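Local atomic coordinates of internalin C2 (Listeria monocytogenes serotype 4b str. F2365, PDB entry 4FHO), a protein that belongs to the leucine-rich-repeat internalins of Listeria and probably acts in adhesion to or invasion of host cells through protein-protein recognition. Residues Ile93-Lys104 and Ser114-Ile125. Sequence-based numbering, arbitrary orientation. Where two conformers were deposited one is given.
Sequences ITELELSGNPLK and SIKTLDLTSTQI
Leu96 and Leu118 lie side by side on the buried face of two parallel strands, 95-97 and 117-119, neighbouring rungs of the leucine-rich-repeat solenoid. Leu118 CD1 reaches within 4.0 Å of Leu96 CB, and Leu96 CD2 meets Ile115 CD1 obliquely at 3.7 Å. Both leucines carry CG anti to the backbone N (chi1 -177° and 180°) and share a chi2 of 54°, laying their branches alike. Leu103 CD1 packs 3.6 Å from Thr123 CG2. Backbone bonds knit the strands: Leu96 N gives to Thr117 O and Leu96 O takes Asp119 N, while Thr94 O accepts Lys116 N and Thr117 N. At one end Ser114 OG donates to Ile93 O at 2.6 Å. The opposite strand face is looser between Glu97 CG and Asp119 CB (4.4 Å), though Asp119 OD1 touches Ser99 CB at 3.7 Å. Asp119 OD1 accepts Thr121 N, closing an Asx turn, and also Thr121 OG1. At the exposed far end, Lys104 NZ donates to Gln124 OE1 at 2.9 Å. Asn101 binds Leu76 O and Ile81 N, as Asn145 binds Leu120 O and Thr123 N. Apolar packing and backbone pairing thus join the coils, leaving the acidic face for possible partner recognition.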
ATOM      1  N   ILE A  93      -6.731   4.727   9.305  1.00 66.31           N
ATOM      2  CA  ILE A  93      -5.560   4.791   8.404  1.00 67.31           C
ATOM      3  C   ILE A  93      -6.055   4.845   6.948  1.00 68.87           C
ATOM      4  O   ILE A  93      -6.866   4.008   6.552  1.00 64.42           O
ATOM      5  CB  ILE A  93      -4.541   3.639   8.670  1.00 63.82           C
ATOM      6  CG1 ILE A  93      -3.287   3.780   7.790  1.00 65.29           C
ATOM      7  CG2 ILE A  93      -5.146   2.267   8.441  1.00 64.24           C
ATOM      8  CD1 ILE A  93      -2.112   2.952   8.274  1.00 64.99           C
ATOM      9  N   THR A  94      -5.661   5.895   6.215  1.00 61.12           N
ATOM     10  CA  THR A  94      -5.969   6.045   4.764  1.00 63.68           C
ATOM     11  C   THR A  94      -4.745   5.915   3.831  1.00 62.61           C
ATOM     12  O   THR A  94      -4.919   5.663   2.647  1.00 66.89           O
ATOM     13  CB  THR A  94      -6.686   7.381   4.454  1.00 66.65           C
ATOM     14  OG1 THR A  94      -5.834   8.490   4.736  1.00 66.24           O
ATOM     15  CG2 THR A  94      -7.970   7.520   5.266  1.00 74.59           C
ATOM     16  N   GLU A  95      -3.547   6.129   4.381  1.00 60.53           N
ATOM     17  CA  GLU A  95      -2.287   6.106   3.646  0.50 57.78           C
ATOM     18  C   GLU A  95      -1.342   5.172   4.386  1.00 52.71           C
ATOM     19  O   GLU A  95      -0.978   5.438   5.534  1.00 58.28           O
ATOM     20  CB  GLU A  95      -1.710   7.523   3.551  0.50 62.55           C
ATOM     21  CG  GLU A  95      -0.362   7.621   2.843  0.50 66.34           C
ATOM     22  CD  GLU A  95       0.776   8.095   3.747  0.50 84.88           C
ATOM     23  OE1 GLU A  95       0.961   9.329   3.909  0.50 75.48           O
ATOM     24  OE2 GLU A  95       1.514   7.231   4.273  0.50 88.36           O
ATOM     25  N   LEU A  96      -0.968   4.068   3.739  1.00 53.82           N
ATOM     26  CA  LEU A  96      -0.019   3.091   4.303  1.00 55.73           C
ATOM     27  C   LEU A  96       1.116   2.829   3.300  1.00 52.44           C
ATOM     28  O   LEU A  96       0.867   2.308   2.225  1.00 53.75           O
ATOM     29  CB  LEU A  96      -0.752   1.798   4.656  1.00 53.90           C
ATOM     30  CG  LEU A  96       0.031   0.680   5.326  1.00 58.58           C
ATOM     31  CD1 LEU A  96       0.758   1.132   6.596  1.00 54.37           C
ATOM     32  CD2 LEU A  96      -0.950  -0.449   5.606  1.00 59.45           C
ATOM     33  N   GLU A  97       2.338   3.223   3.659  1.00 50.62           N
ATOM     34  CA  GLU A  97       3.518   3.084   2.792  1.00 53.52           C
ATOM     35  C   GLU A  97       4.480   2.113   3.449  1.00 54.49           C
ATOM     36  O   GLU A  97       5.115   2.437   4.454  1.00 54.47           O
ATOM     37  CB  GLU A  97       4.192   4.436   2.546  1.00 55.12           C
ATOM     38  CG  GLU A  97       3.314   5.426   1.770  1.00 70.13           C
ATOM     39  CD  GLU A  97       3.948   6.817   1.619  1.00 82.62           C
ATOM     40  OE1 GLU A  97       5.191   6.926   1.506  1.00 84.58           O
ATOM     41  OE2 GLU A  97       3.198   7.812   1.609  1.00 77.34           O
ATOM     42  N   LEU A  98       4.562   0.913   2.880  1.00 53.88           N
ATOM     43  CA  LEU A  98       5.382  -0.178   3.393  1.00 47.72           C
ATOM     44  C   LEU A  98       6.434  -0.681   2.419  1.00 50.50           C
ATOM     45  O   LEU A  98       7.046  -1.731   2.667  1.00 52.46           O
ATOM     46  CB  LEU A  98       4.455  -1.310   3.833  1.00 54.23           C
ATOM     47  CG  LEU A  98       3.596  -1.040   5.066  1.00 60.45           C
ATOM     48  CD1 LEU A  98       2.638  -2.201   5.240  1.00 56.45           C
ATOM     49  CD2 LEU A  98       4.471  -0.855   6.300  1.00 66.24           C
ATOM     50  N   SER A  99       6.663   0.079   1.341  1.00 49.89           N
ATOM     51  CA  SER A  99       7.661  -0.221   0.299  1.00 49.86           C
ATOM     52  C   SER A  99       9.044  -0.632   0.855  1.00 53.06           C
ATOM     53  O   SER A  99       9.560   0.029   1.739  1.00 50.35           O
ATOM     54  CB  SER A  99       7.821   1.008  -0.618  1.00 54.03           C
ATOM     55  OG  SER A  99       8.944   0.886  -1.480  1.00 61.44           O
ATOM     56  N   GLY A 100       9.614  -1.714   0.327  1.00 49.91           N
ATOM     57  CA  GLY A 100      10.951  -2.184   0.719  1.00 52.58           C
ATOM     58  C   GLY A 100      11.034  -3.092   1.947  1.00 55.89           C
ATOM     59  O   GLY A 100      12.091  -3.658   2.200  1.00 56.96           O
ATOM     60  N   ASN A 101       9.939  -3.240   2.707  1.00 49.32           N
ATOM     61  CA  ASN A 101       9.929  -4.059   3.905  1.00 47.19           C
ATOM     62  C   ASN A 101       9.766  -5.529   3.541  1.00 47.37           C
ATOM     63  O   ASN A 101       8.967  -5.842   2.680  1.00 46.22           O
ATOM     64  CB  ASN A 101       8.804  -3.648   4.882  1.00 49.89           C
ATOM     65  CG  ASN A 101       9.097  -2.342   5.593  1.00 47.83           C
ATOM     66  OD1 ASN A 101       9.827  -2.313   6.579  1.00 48.25           O
ATOM     67  ND2 ASN A 101       8.535  -1.247   5.085  1.00 49.23           N
ATOM     68  N   PRO A 102      10.479  -6.441   4.229  1.00 49.71           N
ATOM     69  CA  PRO A 102      10.375  -7.877   3.902  1.00 50.60           C
ATOM     70  C   PRO A 102       9.084  -8.500   4.458  1.00 51.38           C
ATOM     71  O   PRO A 102       9.142  -9.339   5.355  1.00 55.76           O
ATOM     72  CB  PRO A 102      11.627  -8.451   4.586  1.00 49.29           C
ATOM     73  CG  PRO A 102      11.770  -7.614   5.786  1.00 51.02           C
ATOM     74  CD  PRO A 102      11.450  -6.221   5.314  1.00 53.77           C
ATOM     75  N   LEU A 103       7.936  -8.096   3.936  1.00 48.30           N
ATOM     76  CA  LEU A 103       6.624  -8.513   4.468  1.00 52.20           C
ATOM     77  C   LEU A 103       6.288  -9.979   4.201  1.00 52.43           C
ATOM     78  O   LEU A 103       5.812 -10.655   5.100  1.00 53.34           O
ATOM     79  CB  LEU A 103       5.497  -7.627   3.945  1.00 56.55           C
ATOM     80  CG  LEU A 103       5.641  -6.126   4.162  1.00 55.33           C
ATOM     81  CD1 LEU A 103       4.480  -5.442   3.451  1.00 56.04           C
ATOM     82  CD2 LEU A 103       5.707  -5.746   5.641  1.00 50.90           C
ATOM     83  N   LYS A 104       6.503 -10.437   2.962  1.00 52.56           N
ATOM     84  CA  LYS A 104       6.269 -11.804   2.490  1.00 58.22           C
ATOM     85  C   LYS A 104       4.801 -12.103   2.224  1.00 59.30           C
ATOM     86  O   LYS A 104       4.479 -12.766   1.258  1.00 62.42           O
ATOM     87  CB  LYS A 104       6.892 -12.891   3.387  1.00 59.88           C
ATOM     88  CG  LYS A 104       8.391 -12.730   3.636  1.00 63.49           C
ATOM     89  CD  LYS A 104       9.263 -13.537   2.673  1.00 77.83           C
ATOM     90  CE  LYS A 104      10.514 -14.083   3.345  1.00 73.87           C
ATOM     91  NZ  LYS A 104      11.420 -12.960   3.695  1.00 75.84           N
ATOM     92  N   SER A 114     -10.578   1.264   5.618  1.00 76.80           N
ATOM     93  CA  SER A 114     -10.347   2.711   5.411  1.00 70.35           C
ATOM     94  C   SER A 114      -9.216   3.101   4.437  1.00 67.47           C
ATOM     95  O   SER A 114      -9.169   4.274   4.023  1.00 71.32           O
ATOM     96  CB  SER A 114     -10.125   3.417   6.759  1.00 70.44           C
ATOM     97  OG  SER A 114      -9.017   2.888   7.471  1.00 65.87           O
ATOM     98  N   ILE A 115      -8.322   2.162   4.077  1.00 64.50           N
ATOM     99  CA  ILE A 115      -7.128   2.492   3.245  1.00 65.46           C
ATOM    100  C   ILE A 115      -7.489   2.977   1.827  1.00 67.90           C
ATOM    101  O   ILE A 115      -8.210   2.291   1.087  1.00 61.43           O
ATOM    102  CB  ILE A 115      -6.102   1.336   3.159  1.00 65.60           C
ATOM    103  CG1 ILE A 115      -5.498   1.049   4.535  1.00 76.25           C
ATOM    104  CG2 ILE A 115      -4.939   1.692   2.238  1.00 65.06           C
ATOM    105  CD1 ILE A 115      -4.518  -0.113   4.544  1.00 73.55           C
ATOM    106  N   LYS A 116      -7.007   4.176   1.486  1.00 63.92           N
ATOM    107  CA  LYS A 116      -7.142   4.777   0.143  1.00 66.22           C
ATOM    108  C   LYS A 116      -5.857   4.656  -0.696  1.00 59.41           C
ATOM    109  O   LYS A 116      -5.948   4.468  -1.898  1.00 64.33           O
ATOM    110  CB  LYS A 116      -7.512   6.257   0.242  1.00 67.70           C
ATOM    111  CG  LYS A 116      -8.934   6.517   0.725  1.00 77.28           C
ATOM    112  CD  LYS A 116      -9.085   7.958   1.208  1.00 83.63           C
ATOM    113  CE  LYS A 116     -10.371   8.628   0.775  1.00 92.58           C
ATOM    114  NZ  LYS A 116     -10.235  10.091   1.008  1.00 92.49           N
ATOM    115  N   THR A 117      -4.695   4.786  -0.068  1.00 59.06           N
ATOM    116  CA  THR A 117      -3.387   4.703  -0.764  1.00 59.05           C
ATOM    117  C   THR A 117      -2.549   3.636  -0.074  1.00 61.46           C
ATOM    118  O   THR A 117      -2.331   3.711   1.144  1.00 55.13           O
ATOM    119  CB  THR A 117      -2.675   6.068  -0.755  1.00 62.43           C
ATOM    120  OG1 THR A 117      -3.464   7.031  -1.473  1.00 67.66           O
ATOM    121  CG2 THR A 117      -1.228   6.006  -1.355  1.00 55.67           C
ATOM    122  N   LEU A 118      -2.103   2.641  -0.846  1.00 52.86           N
ATOM    123  CA  LEU A 118      -1.329   1.522  -0.327  1.00 56.42           C
ATOM    124  C   LEU A 118      -0.098   1.282  -1.190  1.00 51.12           C
ATOM    125  O   LEU A 118      -0.232   1.078  -2.393  1.00 56.76           O
ATOM    126  CB  LEU A 118      -2.203   0.264  -0.296  1.00 57.97           C
ATOM    127  CG  LEU A 118      -1.591  -1.032   0.212  1.00 56.33           C
ATOM    128  CD1 LEU A 118      -0.998  -0.796   1.590  1.00 51.82           C
ATOM    129  CD2 LEU A 118      -2.653  -2.131   0.273  1.00 50.22           C
ATOM    130  N   ASP A 119       1.084   1.335  -0.589  1.00 51.11           N
ATOM    131  CA  ASP A 119       2.345   1.068  -1.304  1.00 49.37           C
ATOM    132  C   ASP A 119       3.004  -0.199  -0.769  1.00 51.34           C
ATOM    133  O   ASP A 119       3.562  -0.201   0.338  1.00 50.09           O
ATOM    134  CB  ASP A 119       3.289   2.260  -1.214  1.00 49.37           C
ATOM    135  CG  ASP A 119       4.521   2.131  -2.115  1.00 58.12           C
ATOM    136  OD1 ASP A 119       4.812   1.062  -2.704  1.00 54.08           O
ATOM    137  OD2 ASP A 119       5.228   3.138  -2.230  1.00 57.41           O
ATOM    138  N   LEU A 120       2.980  -1.243  -1.598  1.00 49.90           N
ATOM    139  CA  LEU A 120       3.584  -2.542  -1.295  1.00 48.39           C
ATOM    140  C   LEU A 120       4.715  -2.912  -2.274  1.00 45.55           C
ATOM    141  O   LEU A 120       5.034  -4.096  -2.461  1.00 49.23           O
ATOM    142  CB  LEU A 120       2.499  -3.629  -1.242  1.00 50.75           C
ATOM    143  CG  LEU A 120       1.413  -3.440  -0.183  1.00 58.12           C
ATOM    144  CD1 LEU A 120       0.303  -4.447  -0.461  1.00 52.04           C
ATOM    145  CD2 LEU A 120       1.962  -3.549   1.246  1.00 52.69           C
ATOM    146  N   THR A 121       5.361  -1.883  -2.844  1.00 49.37           N
ATOM    147  CA  THR A 121       6.539  -2.041  -3.702  1.00 48.13           C
ATOM    148  C   THR A 121       7.662  -2.809  -2.988  1.00 49.57           C
ATOM    149  O   THR A 121       7.973  -2.485  -1.879  1.00 48.24           O
ATOM    150  CB  THR A 121       7.062  -0.667  -4.175  1.00 48.67           C
ATOM    151  OG1 THR A 121       5.994   0.048  -4.842  1.00 49.16           O
ATOM    152  CG2 THR A 121       8.280  -0.830  -5.101  1.00 51.00           C
ATOM    153  N   SER A 122       8.206  -3.847  -3.618  1.00 44.61           N
ATOM    154  CA  SER A 122       9.378  -4.593  -3.096  1.00 52.85           C
ATOM    155  C   SER A 122       9.151  -5.116  -1.682  1.00 50.08           C
ATOM    156  O   SER A 122       9.922  -4.803  -0.780  1.00 48.76           O
ATOM    157  CB  SER A 122      10.649  -3.711  -3.144  1.00 48.53           C
ATOM    158  OG  SER A 122      10.863  -3.203  -4.435  1.00 56.70           O
ATOM    159  N   THR A 123       8.023  -5.797  -1.476  1.00 50.46           N
ATOM    160  CA  THR A 123       7.673  -6.384  -0.171  1.00 47.51           C
ATOM    161  C   THR A 123       7.775  -7.908  -0.132  1.00 47.03           C
ATOM    162  O   THR A 123       7.383  -8.532   0.860  1.00 50.79           O
ATOM    163  CB  THR A 123       6.324  -5.858   0.344  1.00 49.09           C
ATOM    164  OG1 THR A 123       5.294  -6.099  -0.616  1.00 53.30           O
ATOM    165  CG2 THR A 123       6.443  -4.331   0.603  1.00 45.29           C
ATOM    166  N   GLN A 124       8.362  -8.487  -1.185  1.00 49.54           N
ATOM    167  CA  GLN A 124       8.518  -9.936  -1.341  1.00 51.80           C
ATOM    168  C   GLN A 124       7.193 -10.691  -1.252  1.00 56.73           C
ATOM    169  O   GLN A 124       7.163 -11.821  -0.768  1.00 55.29           O
ATOM    170  CB  GLN A 124       9.518 -10.506  -0.309  1.00 53.58           C
ATOM    171  CG  GLN A 124      10.865  -9.816  -0.301  1.00 53.99           C
ATOM    172  CD  GLN A 124      11.809 -10.327   0.776  1.00 54.75           C
ATOM    173  OE1 GLN A 124      11.731 -11.470   1.202  1.00 71.46           O
ATOM    174  NE2 GLN A 124      12.701  -9.481   1.198  1.00 61.13           N
ATOM    175  N   ILE A 125       6.112 -10.087  -1.737  1.00 52.35           N
ATOM    176  CA  ILE A 125       4.797 -10.747  -1.763  1.00 52.26           C
ATOM    177  C   ILE A 125       4.597 -11.503  -3.075  1.00 58.37           C
ATOM    178  O   ILE A 125       5.145 -11.134  -4.131  1.00 54.19           O
ATOM    179  CB  ILE A 125       3.619  -9.777  -1.412  1.00 54.53           C
ATOM    180  CG1 ILE A 125       3.435  -8.636  -2.422  1.00 56.38           C
ATOM    181  CG2 ILE A 125       3.823  -9.219   0.002  1.00 54.34           C
ATOM    182  CD1 ILE A 125       2.289  -7.693  -2.084  1.00 59.13           C
TER